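Local atomic coordinates of SmhA (Serratia marcescens, PDB entry 7A27), a protein that belongs to the tripartite alpha-pore-forming toxin Smh as its A component, captured here in soluble form, and probably helps to build the membrane pore. Residues Q24-L27 and N28-Y31; Q64-V67 and F68-T72; Q132-A135 and K136-L140; A299-P302 and T303-K307; I349-A352 and K353-A357. All blocks are in the same frame, centred on the assembly; numbering follows the deposited sequence.

Interaction 1: residues Q24-L27 and N28-Y31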
loop_
_atom_site.group_PDB
_atom_site.type_symbol
_atom_site.label_atom_id
_atom_site.label_comp_id
_atom_site.label_asym_id
_atom_site.label_seq_id
_atom_site.Cartn_x
_atom_site.Cartn_y
_atom_site.Cartn_z
ATOM N N GLN A 24 -1.229 2.767 1.440
ATOM C CA GLN A 24 -1.051 1.424 2.044
ATOM C C GLN A 24 -0.179 0.572 1.131
ATOM O O GLN A 24 0.727 -0.067 1.652
ATOM C CB GLN A 24 -2.412 0.785 2.337
ATOM C CG GLN A 24 -3.326 1.621 3.229
ATOM C CD GLN A 24 -2.843 1.856 4.642
ATOM O OE1 GLN A 24 -1.844 1.308 5.110
ATOM N NE2 GLN A 24 -3.574 2.689 5.362
ATOM N N ALA A 25 -0.422 0.564 -0.174
ATOM C CA ALA A 25 0.348 -0.241 -1.154
ATOM C C ALA A 25 1.823 0.141 -1.094
ATOM O O ALA A 25 2.634 -0.778 -1.103
ATOM C CB ALA A 25 -0.183 -0.078 -2.562
ATOM N N LEU A 26 2.170 1.432 -1.052
ATOM C CA LEU A 26 3.582 1.887 -0.983
ATOM C C LEU A 26 4.207 1.367 0.307
ATOM O O LEU A 26 5.327 0.871 0.256
ATOM C CB LEU A 26 3.664 3.414 -1.021
ATOM C CG LEU A 26 3.384 4.067 -2.362
ATOM C CD1 LEU A 26 3.231 5.567 -2.196
ATOM C CD2 LEU A 26 4.468 3.760 -3.364
ATOM N N LEU A 27 3.521 1.533 1.428
ATOM C CA LEU A 27 4.013 1.056 2.738
ATOM C C LEU A 27 4.173 -0.471 2.661
ATOM O O LEU A 27 5.211 -0.969 3.081
ATOM C CB LEU A 27 3.055 1.490 3.852
ATOM C CG LEU A 27 3.491 1.107 5.257
ATOM C CD1 LEU A 27 4.873 1.614 5.555
ATOM C CD2 LEU A 27 2.548 1.656 6.296
ATOM N N ASN A 28 3.220 -1.187 2.074
ATOM C CA ASN A 28 3.250 -2.670 2.002
ATOM C C ASN A 28 4.419 -3.094 1.103
ATOM O O ASN A 28 4.929 -4.212 1.268
ATOM C CB ASN A 28 1.922 -3.248 1.513
ATOM C CG ASN A 28 1.679 -4.659 2.018
ATOM O OD1 ASN A 28 2.266 -5.084 3.016
ATOM N ND2 ASN A 28 0.797 -5.385 1.345
ATOM N N GLN A 29 4.828 -2.231 0.183
ATOM C CA GLN A 29 5.986 -2.456 -0.720
ATOM C C GLN A 29 7.231 -2.510 0.179
ATOM O O GLN A 29 8.057 -3.438 -0.009
ATOM C CB GLN A 29 5.998 -1.337 -1.772
ATOM C CG GLN A 29 6.916 -1.544 -2.956
ATOM C CD GLN A 29 6.786 -0.445 -3.995
ATOM O OE1 GLN A 29 6.214 0.609 -3.758
ATOM N NE2 GLN A 29 7.330 -0.676 -5.181
ATOM N N SER A 30 7.325 -1.579 1.147
ATOM C CA SER A 30 8.460 -1.442 2.096
ATOM C C SER A 30 8.440 -2.612 3.083
ATOM O O SER A 30 9.513 -3.120 3.391
ATOM C CB SER A 30 8.455 -0.104 2.814
ATOM O OG SER A 30 8.550 0.990 1.910
ATOM N N TYR A 31 7.270 -3.048 3.543
ATOM C CA TYR A 31 7.137 -4.204 4.470
ATOM C C TYR A 31 7.490 -5.496 3.736
ATOM O O TYR A 31 7.990 -6.402 4.390
ATOM C CB TYR A 31 5.760 -4.268 5.131
ATOM C CG TYR A 31 5.482 -3.190 6.145
ATOM C CD1 TYR A 31 6.472 -2.732 7.002
ATOM C CD2 TYR A 31 4.204 -2.701 6.334
ATOM C CE1 TYR A 31 6.216 -1.750 7.945
ATOM C CE2 TYR A 31 3.925 -1.731 7.279
ATOM C CZ TYR A 31 4.937 -1.254 8.078
ATOM O OH TYR A 31 4.678 -0.313 9.009
#
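L27 and Y31 face each other one helical turn apart on helix 14-37, and the leucine can be traced outward atom by atom. From CB, with CG anti to the backbone N (chi1 -177°), the branch is carried forward along the helix, where L27 CG comes 3.5 Å from Y31 CE2. Beyond it, L27 CD1 rides over the face of the phenol, 4.2 Å from the Y31 ring centroid and 26° off its normal, which makes a CH-pi contact; L27 CD2 comes 3.8 Å from Y31 CE2. Y31 N also donates to L27 O at 3.0 Å, the i to i+4 bond that spaces the two residues by one turn. On another side of the helix, Q29 lies alongside L26, with Q29 OE1 3.6 Å from L26 CD2, while its NE2 bonds to the carbonyl of Y356. Q29 and S30 also make weak hydrogen bonds to N359, a residue that binds calcium although no ion is bound here. The arrangement is an i to i+4 aliphatic-aromatic pair on a buried helix of a helical bundle, beside a calcium-site residue.

Interaction 2: residues Q64-V67 and F68-T72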
loop_
_atom_site.group_PDB
_atom_site.type_symbol
_atom_site.label_atom_id
_atom_site.label_comp_id
_atom_site.label_asym_id
_atom_site.label_seq_id
_atom_site.Cartn_x
_atom_site.Cartn_y
_atom_site.Cartn_z
ATOM N N GLN A 64 5.316 -14.710 -0.500
ATOM C CA GLN A 64 4.174 -13.770 -0.649
ATOM C C GLN A 64 4.666 -12.331 -0.800
ATOM O O GLN A 64 3.964 -11.555 -1.481
ATOM C CB GLN A 64 3.204 -13.934 0.515
ATOM C CG GLN A 64 2.582 -15.320 0.528
ATOM C CD GLN A 64 2.030 -15.658 -0.836
ATOM O OE1 GLN A 64 1.422 -14.826 -1.516
ATOM N NE2 GLN A 64 2.279 -16.881 -1.267
ATOM N N ALA A 65 5.806 -12.003 -0.184
ATOM C CA ALA A 65 6.451 -10.674 -0.271
ATOM C C ALA A 65 6.949 -10.478 -1.702
ATOM O O ALA A 65 6.676 -9.410 -2.263
ATOM C CB ALA A 65 7.575 -10.556 0.726
ATOM N N GLN A 66 7.651 -11.467 -2.258
ATOM C CA GLN A 66 8.126 -11.446 -3.669
ATOM C C GLN A 66 6.917 -11.287 -4.603
ATOM O O GLN A 66 6.987 -10.428 -5.487
ATOM C CB GLN A 66 8.928 -12.705 -3.991
ATOM C CG GLN A 66 9.269 -12.905 -5.466
ATOM C CD GLN A 66 10.008 -14.205 -5.686
ATOM O OE1 GLN A 66 10.901 -14.580 -4.923
ATOM N NE2 GLN A 66 9.653 -14.909 -6.749
ATOM N N VAL A 67 5.843 -12.053 -4.402
ATOM C CA VAL A 67 4.640 -11.980 -5.280
ATOM C C VAL A 67 4.079 -10.551 -5.249
ATOM O O VAL A 67 3.861 -9.964 -6.333
ATOM C CB VAL A 67 3.579 -13.028 -4.920
ATOM C CG1 VAL A 67 2.278 -12.764 -5.652
ATOM C CG2 VAL A 67 4.051 -14.432 -5.245
ATOM N N PHE A 68 3.846 -9.998 -4.066
ATOM C CA PHE A 68 3.351 -8.610 -3.934
ATOM C C PHE A 68 4.291 -7.649 -4.676
ATOM O O PHE A 68 3.816 -6.869 -5.519
ATOM C CB PHE A 68 3.240 -8.164 -2.476
ATOM C CG PHE A 68 2.647 -6.784 -2.345
ATOM C CD1 PHE A 68 1.281 -6.599 -2.407
ATOM C CD2 PHE A 68 3.449 -5.667 -2.212
ATOM C CE1 PHE A 68 0.733 -5.331 -2.326
ATOM C CE2 PHE A 68 2.889 -4.402 -2.090
ATOM C CZ PHE A 68 1.538 -4.233 -2.163
ATOM N N LYS A 69 5.588 -7.724 -4.393
ATOM C CA LYS A 69 6.623 -6.786 -4.899
ATOM C C LYS A 69 6.691 -6.805 -6.433
ATOM O O LYS A 69 6.689 -5.708 -7.014
ATOM C CB LYS A 69 7.983 -7.146 -4.292
ATOM C CG LYS A 69 9.035 -6.053 -4.366
ATOM C CD LYS A 69 10.445 -6.552 -4.126
ATOM C CE LYS A 69 11.457 -5.519 -4.557
ATOM N NZ LYS A 69 12.761 -6.122 -4.899
ATOM N N GLN A 70 6.740 -7.996 -7.054
ATOM C CA GLN A 70 6.983 -8.192 -8.515
ATOM C C GLN A 70 5.689 -8.245 -9.338
ATOM O O GLN A 70 5.708 -7.663 -10.442
ATOM C CB GLN A 70 7.837 -9.440 -8.763
ATOM C CG GLN A 70 9.260 -9.263 -8.217
ATOM C CD GLN A 70 10.169 -10.460 -8.367
ATOM O OE1 GLN A 70 9.895 -11.381 -9.128
ATOM N NE2 GLN A 70 11.277 -10.452 -7.646
ATOM N N ASN A 71 4.622 -8.895 -8.848
ATOM C CA ASN A 71 3.349 -9.071 -9.612
ATOM C C ASN A 71 2.280 -8.035 -9.225
ATOM O O ASN A 71 1.838 -7.283 -10.113
ATOM C CB ASN A 71 2.802 -10.492 -9.469
ATOM C CG ASN A 71 3.764 -11.531 -10.013
ATOM O OD1 ASN A 71 4.939 -11.236 -10.251
ATOM N ND2 ASN A 71 3.286 -12.749 -10.241
ATOM N N THR A 72 1.849 -8.018 -7.964
ATOM C CA THR A 72 0.734 -7.162 -7.479
ATOM C C THR A 72 1.031 -5.666 -7.690
ATOM O O THR A 72 0.098 -4.921 -8.035
ATOM C CB THR A 72 0.409 -7.437 -6.009
ATOM O OG1 THR A 72 0.538 -8.832 -5.737
ATOM C CG2 THR A 72 -0.982 -6.981 -5.655
#
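Q66 swings CG anti to its own backbone N (chi1 170°), whereas Q70, one turn on, sets CG beside the backbone N (chi1 -67°), and these two choices bring the two side chains together, one crossing the other at a slant. Each continues extended beyond CG, and the two amides end with their planes only 16° apart. The touching is by the methylene: Q66 CG lies 3.8 Å from Q70 NE2, an exposed van der Waals contact. Q70 CB and CG also rest near the carbonyl oxygen of Q66, to which Q70 N donates at 2.9 Å.

The backbone departs from a regular helix at the next step. V67 O receives N71 N at 2.8 Å and T72 N at 3.2 Å, the two donors arriving from opposite faces of its carbonyl plane, so one oxygen is gripped by both an i+4 and an i+5 amide. T72 OG1 lies 3.6 Å from the same oxygen, V67 O. Before this point the bonding is regular, as F68 N to Q64 O (3.0 Å) and K69 N to A65 O (2.9 Å) testify. F68 sends its ring inward against N28 and S32 of helix 14-37, while T72 packs on L133 of helix 104-155. The i+5 bond from T72 N to V67 O marks a pi-type turn, here sharing its acceptor with an i+4 bond, within the long helix 48-96 of the bundle.

Interaction 3: residues Q132-A135 and K136-L140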
loop_
_atom_site.group_PDB
_atom_site.type_symbol
_atom_site.label_atom_id
_atom_site.label_comp_id
_atom_site.label_asym_id
_atom_site.label_seq_id
_atom_site.Cartn_x
_atom_site.Cartn_y
_atom_site.Cartn_z
ATOM N N GLN A 132 -8.116 -10.709 -6.946
ATOM C CA GLN A 132 -6.803 -11.350 -6.655
ATOM C C GLN A 132 -6.357 -10.965 -5.233
ATOM O O GLN A 132 -5.888 -11.845 -4.503
ATOM C CB GLN A 132 -5.738 -10.986 -7.689
ATOM C CG GLN A 132 -5.733 -11.871 -8.919
ATOM C CD GLN A 132 -4.658 -11.455 -9.900
ATOM O OE1 GLN A 132 -3.741 -10.691 -9.581
ATOM N NE2 GLN A 132 -4.735 -11.992 -11.114
ATOM N N LEU A 133 -6.485 -9.697 -4.849
ATOM C CA LEU A 133 -6.094 -9.213 -3.502
ATOM C C LEU A 133 -6.926 -9.936 -2.436
ATOM O O LEU A 133 -6.366 -10.329 -1.403
ATOM C CB LEU A 133 -6.295 -7.694 -3.443
ATOM C CG LEU A 133 -5.233 -6.868 -4.157
ATOM C CD1 LEU A 133 -5.628 -5.410 -4.214
ATOM C CD2 LEU A 133 -3.902 -7.014 -3.443
ATOM N N GLN A 134 -8.220 -10.103 -2.694
ATOM C CA GLN A 134 -9.191 -10.762 -1.783
ATOM C C GLN A 134 -8.769 -12.224 -1.571
ATOM O O GLN A 134 -8.809 -12.689 -0.421
ATOM C CB GLN A 134 -10.590 -10.636 -2.385
ATOM C CG GLN A 134 -11.718 -10.874 -1.399
ATOM C CD GLN A 134 -13.053 -10.701 -2.076
ATOM O OE1 GLN A 134 -13.666 -9.639 -2.005
ATOM N NE2 GLN A 134 -13.470 -11.720 -2.816
ATOM N N ALA A 135 -8.353 -12.906 -2.644
ATOM C CA ALA A 135 -7.888 -14.311 -2.632
ATOM C C ALA A 135 -6.642 -14.440 -1.744
ATOM O O ALA A 135 -6.600 -15.349 -0.901
ATOM C CB ALA A 135 -7.606 -14.773 -4.034
ATOM N N LYS A 136 -5.652 -13.574 -1.938
ATOM C CA LYS A 136 -4.419 -13.580 -1.127
ATOM C C LYS A 136 -4.795 -13.328 0.331
ATOM O O LYS A 136 -4.318 -14.075 1.197
ATOM C CB LYS A 136 -3.414 -12.531 -1.618
ATOM C CG LYS A 136 -2.599 -12.915 -2.842
ATOM C CD LYS A 136 -1.745 -14.161 -2.561
ATOM C CE LYS A 136 -0.634 -14.444 -3.557
ATOM N NZ LYS A 136 -1.107 -14.735 -4.932
ATOM N N ARG A 137 -5.614 -12.320 0.608
ATOM C CA ARG A 137 -6.010 -12.010 2.002
ATOM C C ARG A 137 -6.508 -13.297 2.677
ATOM O O ARG A 137 -6.023 -13.618 3.776
ATOM C CB ARG A 137 -7.087 -10.925 2.029
ATOM C CG ARG A 137 -7.641 -10.658 3.416
ATOM C CD ARG A 137 -8.796 -9.684 3.397
ATOM N NE ARG A 137 -9.422 -9.642 4.713
ATOM C CZ ARG A 137 -10.392 -8.814 5.061
ATOM N NH1 ARG A 137 -10.838 -7.916 4.196
ATOM N NH2 ARG A 137 -10.896 -8.872 6.281
ATOM N N GLU A 138 -7.399 -14.034 2.009
ATOM C CA GLU A 138 -8.059 -15.251 2.547
ATOM C C GLU A 138 -7.033 -16.364 2.789
ATOM O O GLU A 138 -7.374 -17.284 3.555
ATOM C CB GLU A 138 -9.221 -15.669 1.640
ATOM C CG GLU A 138 -10.412 -14.716 1.760
ATOM C CD GLU A 138 -11.456 -14.781 0.654
ATOM O OE1 GLU A 138 -11.477 -15.803 -0.060
ATOM O OE2 GLU A 138 -12.247 -13.798 0.501
ATOM N N MET A 139 -5.832 -16.292 2.199
ATOM C CA MET A 139 -4.760 -17.308 2.404
ATOM C C MET A 139 -3.752 -16.789 3.441
ATOM O O MET A 139 -3.236 -17.606 4.225
ATOM C CB MET A 139 -4.033 -17.677 1.108
ATOM C CG MET A 139 -2.808 -16.818 0.819
ATOM S SD MET A 139 -1.292 -17.685 0.276
ATOM C CE MET A 139 -0.278 -17.726 1.758
ATOM N N LEU A 140 -3.507 -15.478 3.485
ATOM C CA LEU A 140 -2.560 -14.836 4.437
ATOM C C LEU A 140 -3.097 -14.850 5.872
ATOM O O LEU A 140 -2.284 -15.118 6.771
ATOM C CB LEU A 140 -2.292 -13.395 3.991
ATOM C CG LEU A 140 -1.332 -13.229 2.814
ATOM C CD1 LEU A 140 -1.354 -11.802 2.297
ATOM C CD2 LEU A 140 0.080 -13.614 3.215
#
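Q134 and E138 run side by side on the outer surface of helix 104-155, pointing the same way, and supply the main side-chain contact. Their amide and carboxylate planes are 14° apart. What touches is carbon against oxygen: Q134 CG is 3.5 Å from E138 OE2, whereas Q134 NE2 stays 4.1 Å from that oxygen. E138 turns CG beside its backbone N (chi1 -72°), which brings the start of the chain back over the preceding turn, with E138 CG 3.4 Å from Q134 O. In the same apolar category, L133 packs against Y291 and M298 of helix 272-299.

Backbone hydrogen bonds form the second group. K136 N, R137 N and E138 N donate in the i to i+4 pattern to Q132 O, L133 O and Q134 O, the shortest being R137 N to L133 O at 2.9 Å. The series then weakens: M139 N reaches A135 O at 3.3 Å with an N-H...O angle of only 123°. M139 N has a shorter bond to K136 O (2.9 Å), an i+3 bond, and the same oxygen accepts L140 N at 2.8 Å; the i+3 bond suggests a locally tighter turn.

Charged groups make up the third. R137 is extended from CG to NE and directs its guanidinium away from this turn, forming salt bridges through NE to E141 and through NH1 to E295.

The chemistry implies a division of labour: L133 is buried against neighbouring helices, R137 carries the ionic links along the helix and across to helix 272-299, and the E138 carboxylate meets Q134 by packing rather than by a bond.

Interaction 4: residues A299-P302 and T303-K307; sequences ALLP and TEWGK
L301 and W305 stand one turn apart near the beginning of helix 301-321, and their nearest side-chain atoms, L301 CD1 and W305 CD1, are 4.2 Å apart. L301 holds chi1 near 180° (-174°), which leans its branch along the helix toward the indole. Three backbone bonds carry the helix through this turn: E304 N to L300 O at 3.2 Å, W305 N to L301 O at 3.0 Å, and G306 N to P302 O at 3.0 Å. P302 has no N-H to give, which suits a place so close to the start of a helix, and its oxygen also takes a weak bond from Q123 NE2.

Further out, E304 bends at chi2 (-68°), and its OE1 receives the backbone amide of T13; its other oxygen forms a long salt bridge, with K307 NZ 4.0 Å from E304 OE2. The indole is positioned by two aromatic neighbours, meeting Y122 edge-to-face and F86 with ring planes inclined at about 55°. The pyrrolidine of P302 rests on A126 and Q127 of helix 104-155, and L301 packs against L79 and H18. The motif is a proline in the first turn or so of helix 301-321, which follows helix 272-299 and is packed into the helical bundle by a buried tryptophan.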
loop_
_atom_site.group_PDB
_atom_site.type_symbol
_atom_site.label_atom_id
_atom_site.label_comp_id
_atom_site.label_asym_id
_atom_site.label_seq_id
_atom_site.Cartn_x
_atom_site.Cartn_y
_atom_site.Cartn_z
ATOM N N ALA A 299 -11.324 -2.278 -2.706
ATOM C CA ALA A 299 -12.706 -2.798 -2.817
ATOM C C ALA A 299 -13.646 -1.710 -3.356
ATOM O O ALA A 299 -14.600 -2.043 -4.072
ATOM C CB ALA A 299 -13.188 -3.273 -1.482
ATOM N N LEU A 300 -13.374 -0.445 -3.078
ATOM C CA LEU A 300 -14.266 0.684 -3.445
ATOM C C LEU A 300 -13.955 1.207 -4.860
ATOM O O LEU A 300 -14.804 1.953 -5.405
ATOM C CB LEU A 300 -14.125 1.817 -2.421
ATOM C CG LEU A 300 -14.128 1.473 -0.929
ATOM C CD1 LEU A 300 -13.739 2.716 -0.136
ATOM C CD2 LEU A 300 -15.467 0.907 -0.463
ATOM N N LEU A 301 -12.816 0.835 -5.452
ATOM C CA LEU A 301 -12.346 1.407 -6.745
ATOM C C LEU A 301 -13.269 1.007 -7.905
ATOM O O LEU A 301 -13.634 1.876 -8.696
ATOM C CB LEU A 301 -10.901 0.988 -6.999
ATOM C CG LEU A 301 -10.245 1.624 -8.225
ATOM C CD1 LEU A 301 -10.233 3.134 -8.144
ATOM C CD2 LEU A 301 -8.837 1.118 -8.393
ATOM N N PRO A 302 -13.658 -0.280 -8.079
ATOM C CA PRO A 302 -14.551 -0.663 -9.166
ATOM C C PRO A 302 -15.844 0.177 -9.157
ATOM O O PRO A 302 -16.222 0.714 -10.175
ATOM C CB PRO A 302 -14.831 -2.148 -8.866
ATOM C CG PRO A 302 -13.630 -2.621 -8.099
ATOM C CD PRO A 302 -13.277 -1.424 -7.250
ATOM N N THR A 303 -16.489 0.293 -7.994
ATOM C CA THR A 303 -17.701 1.117 -7.786
ATOM C C THR A 303 -17.438 2.546 -8.277
ATOM O O THR A 303 -18.288 3.074 -9.000
ATOM C CB THR A 303 -18.113 1.093 -6.309
ATOM O OG1 THR A 303 -18.229 -0.290 -5.972
ATOM C CG2 THR A 303 -19.374 1.884 -6.016
ATOM N N GLU A 304 -16.298 3.142 -7.925
ATOM C CA GLU A 304 -15.997 4.541 -8.313
ATOM C C GLU A 304 -15.837 4.646 -9.830
ATOM O O GLU A 304 -16.290 5.657 -10.365
ATOM C CB GLU A 304 -14.836 5.141 -7.528
ATOM C CG GLU A 304 -15.315 5.807 -6.238
ATOM C CD GLU A 304 -16.152 7.073 -6.394
ATOM O OE1 GLU A 304 -15.760 7.953 -7.182
ATOM O OE2 GLU A 304 -17.188 7.186 -5.721
ATOM N N TRP A 305 -15.269 3.659 -10.520
ATOM C CA TRP A 305 -15.197 3.718 -12.002
ATOM C C TRP A 305 -16.623 3.608 -12.554
ATOM O O TRP A 305 -16.973 4.365 -13.484
ATOM C CB TRP A 305 -14.234 2.681 -12.612
ATOM C CG TRP A 305 -12.815 3.155 -12.746
ATOM C CD1 TRP A 305 -11.706 2.692 -12.102
ATOM C CD2 TRP A 305 -12.369 4.239 -13.577
ATOM N NE1 TRP A 305 -10.601 3.404 -12.486
ATOM C CE2 TRP A 305 -10.985 4.361 -13.388
ATOM C CE3 TRP A 305 -13.013 5.120 -14.453
ATOM C CZ2 TRP A 305 -10.242 5.331 -14.046
ATOM C CZ3 TRP A 305 -12.273 6.069 -15.106
ATOM C CH2 TRP A 305 -10.906 6.171 -14.902
ATOM N N GLY A 306 -17.429 2.726 -11.968
ATOM C CA GLY A 306 -18.850 2.531 -12.315
ATOM C C GLY A 306 -19.644 3.807 -12.183
ATOM O O GLY A 306 -20.561 3.994 -13.002
ATOM N N LYS A 307 -19.310 4.654 -11.201
ATOM C CA LYS A 307 -19.969 5.970 -11.000
ATOM C C LYS A 307 -19.622 6.899 -12.168
ATOM O O LYS A 307 -20.520 7.653 -12.589
ATOM C CB LYS A 307 -19.592 6.595 -9.658
ATOM C CG LYS A 307 -20.305 5.996 -8.453
ATOM C CD LYS A 307 -20.189 6.822 -7.181
ATOM C CE LYS A 307 -21.307 6.509 -6.201
ATOM N NZ LYS A 307 -21.047 7.062 -4.852
#

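Interaction 5: residues I349-A352 and K353-A357; sequences IDNA and KANYA
Side chains one turn apart meet along helix 325-358, N351 with N355 and I349 with K353, in a stretch of the toxin's helical bundle that leads directly to N359, a calcium-binding residue whose ion is absent from this model. Regular i to i+4 bonding supports it, from K353 N to I349 O at 3.0 Å through to Y356 N to A352 O at 2.9 Å.

The two asparagines approach through their amide nitrogens, N351 ND2 and N355 ND2 being 3.8 Å apart with the amide planes turned 57° from each other. Both nitrogens donate to the carbonyl of G193, which is consistent with their close approach, and N351 ND2 also bonds to G191 O. N355 OD1 in turn accepts V195 N, so this amide is held at both ends. Together the pair fastens the helix to the chain around G191-V195.

On a different side, K353 turns at chi3 (66°) after its CD has passed I349 CG2 at 4.0 Å, and its amine reaches T81 OG1 of helix 48-96. Y356 meets Y80 edge-to-face, and their hydroxyls are hydrogen-bonded. Along its own helix the Y356 ring makes a loose side-chain contact with A352, whose CB is 4.5 Å from Y356 CE2.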
loop_
_atom_site.group_PDB
_atom_site.type_symbol
_atom_site.label_atom_id
_atom_site.label_comp_id
_atom_site.label_asym_id
_atom_site.label_seq_id
_atom_site.Cartn_x
_atom_site.Cartn_y
_atom_site.Cartn_z
ATOM N N ILE A 349 -1.424 10.910 -10.342
ATOM C CA ILE A 349 -1.125 9.556 -10.897
ATOM C C ILE A 349 0.347 9.476 -11.291
ATOM O O ILE A 349 0.997 8.475 -10.930
ATOM C CB ILE A 349 -2.021 9.211 -12.105
ATOM C CG1 ILE A 349 -3.513 9.243 -11.761
ATOM C CG2 ILE A 349 -1.614 7.847 -12.686
ATOM C CD1 ILE A 349 -3.986 8.032 -10.980
ATOM N N ASP A 350 0.843 10.453 -12.050
ATOM C CA ASP A 350 2.260 10.495 -12.492
ATOM C C ASP A 350 3.179 10.322 -11.276
ATOM O O ASP A 350 4.153 9.529 -11.374
ATOM C CB ASP A 350 2.568 11.788 -13.252
ATOM C CG ASP A 350 2.036 11.848 -14.679
ATOM O OD1 ASP A 350 1.844 10.788 -15.288
ATOM O OD2 ASP A 350 1.842 12.965 -15.182
ATOM N N ASN A 351 2.870 11.010 -10.167
ATOM C CA ASN A 351 3.701 11.009 -8.929
ATOM C C ASN A 351 3.591 9.641 -8.236
ATOM O O ASN A 351 4.604 9.171 -7.704
ATOM C CB ASN A 351 3.371 12.177 -7.987
ATOM C CG ASN A 351 4.348 12.290 -6.822
ATOM O OD1 ASN A 351 5.563 12.207 -7.005
ATOM N ND2 ASN A 351 3.847 12.486 -5.614
ATOM N N ALA A 352 2.409 9.030 -8.222
ATOM C CA ALA A 352 2.178 7.711 -7.587
ATOM C C ALA A 352 2.997 6.649 -8.324
ATOM O O ALA A 352 3.622 5.810 -7.640
ATOM C CB ALA A 352 0.715 7.363 -7.569
ATOM N N LYS A 353 3.026 6.713 -9.660
ATOM C CA LYS A 353 3.775 5.745 -10.510
ATOM C C LYS A 353 5.279 5.921 -10.276
ATOM O O LYS A 353 5.990 4.895 -10.254
ATOM C CB LYS A 353 3.434 5.903 -11.995
ATOM C CG LYS A 353 2.043 5.431 -12.379
ATOM C CD LYS A 353 1.646 5.735 -13.798
ATOM C CE LYS A 353 2.488 4.983 -14.799
ATOM N NZ LYS A 353 1.985 5.227 -16.174
ATOM N N ALA A 354 5.749 7.166 -10.156
ATOM C CA ALA A 354 7.162 7.503 -9.877
ATOM C C ALA A 354 7.529 6.940 -8.499
ATOM O O ALA A 354 8.631 6.399 -8.360
ATOM C CB ALA A 354 7.394 8.989 -9.952
ATOM N N ASN A 355 6.616 7.039 -7.536
ATOM C CA ASN A 355 6.816 6.532 -6.156
ATOM C C ASN A 355 6.885 5.001 -6.174
ATOM O O ASN A 355 7.803 4.458 -5.549
ATOM C CB ASN A 355 5.746 7.054 -5.193
ATOM C CG ASN A 355 6.060 8.416 -4.599
ATOM O OD1 ASN A 355 7.219 8.780 -4.439
ATOM N ND2 ASN A 355 5.026 9.141 -4.205
ATOM N N TYR A 356 5.968 4.316 -6.867
ATOM C CA TYR A 356 5.977 2.830 -6.945
ATOM C C TYR A 356 7.283 2.372 -7.586
ATOM O O TYR A 356 7.741 1.275 -7.238
ATOM C CB TYR A 356 4.793 2.278 -7.739
ATOM C CG TYR A 356 3.466 2.243 -7.016
ATOM C CD1 TYR A 356 3.260 1.388 -5.947
ATOM C CD2 TYR A 356 2.394 2.997 -7.447
ATOM C CE1 TYR A 356 2.041 1.327 -5.287
ATOM C CE2 TYR A 356 1.185 2.960 -6.793
ATOM C CZ TYR A 356 0.991 2.116 -5.718
ATOM O OH TYR A 356 -0.239 2.100 -5.122
ATOM N N ALA A 357 7.856 3.165 -8.494
ATOM C CA ALA A 357 9.137 2.837 -9.164
ATOM C C ALA A 357 10.281 3.016 -8.165
ATOM O O ALA A 357 11.049 2.058 -7.991
ATOM C CB ALA A 357 9.346 3.680 -10.397
#

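In the fold
From the N terminus the five contacts follow in series, each confined to about two turns of a helix, so none closes a long loop and none nests in or crosses another. Their ties are lateral. Interaction 1 on helix 14-37 packs against interaction 2 on helix 48-96, where the ring of F68 meets the backbone around A25 and Q29. Interaction 2 in turn touches interaction 3 on helix 104-155, through Q64 against M139 and V67 against K136. Interaction 5, late in the chain, returns to interaction 1, where L26 and A25 pack on Y356. Interaction 4 touches none of the others; its nearest atoms are about 6 Å from interaction 3 and about 7 Å from interaction 5.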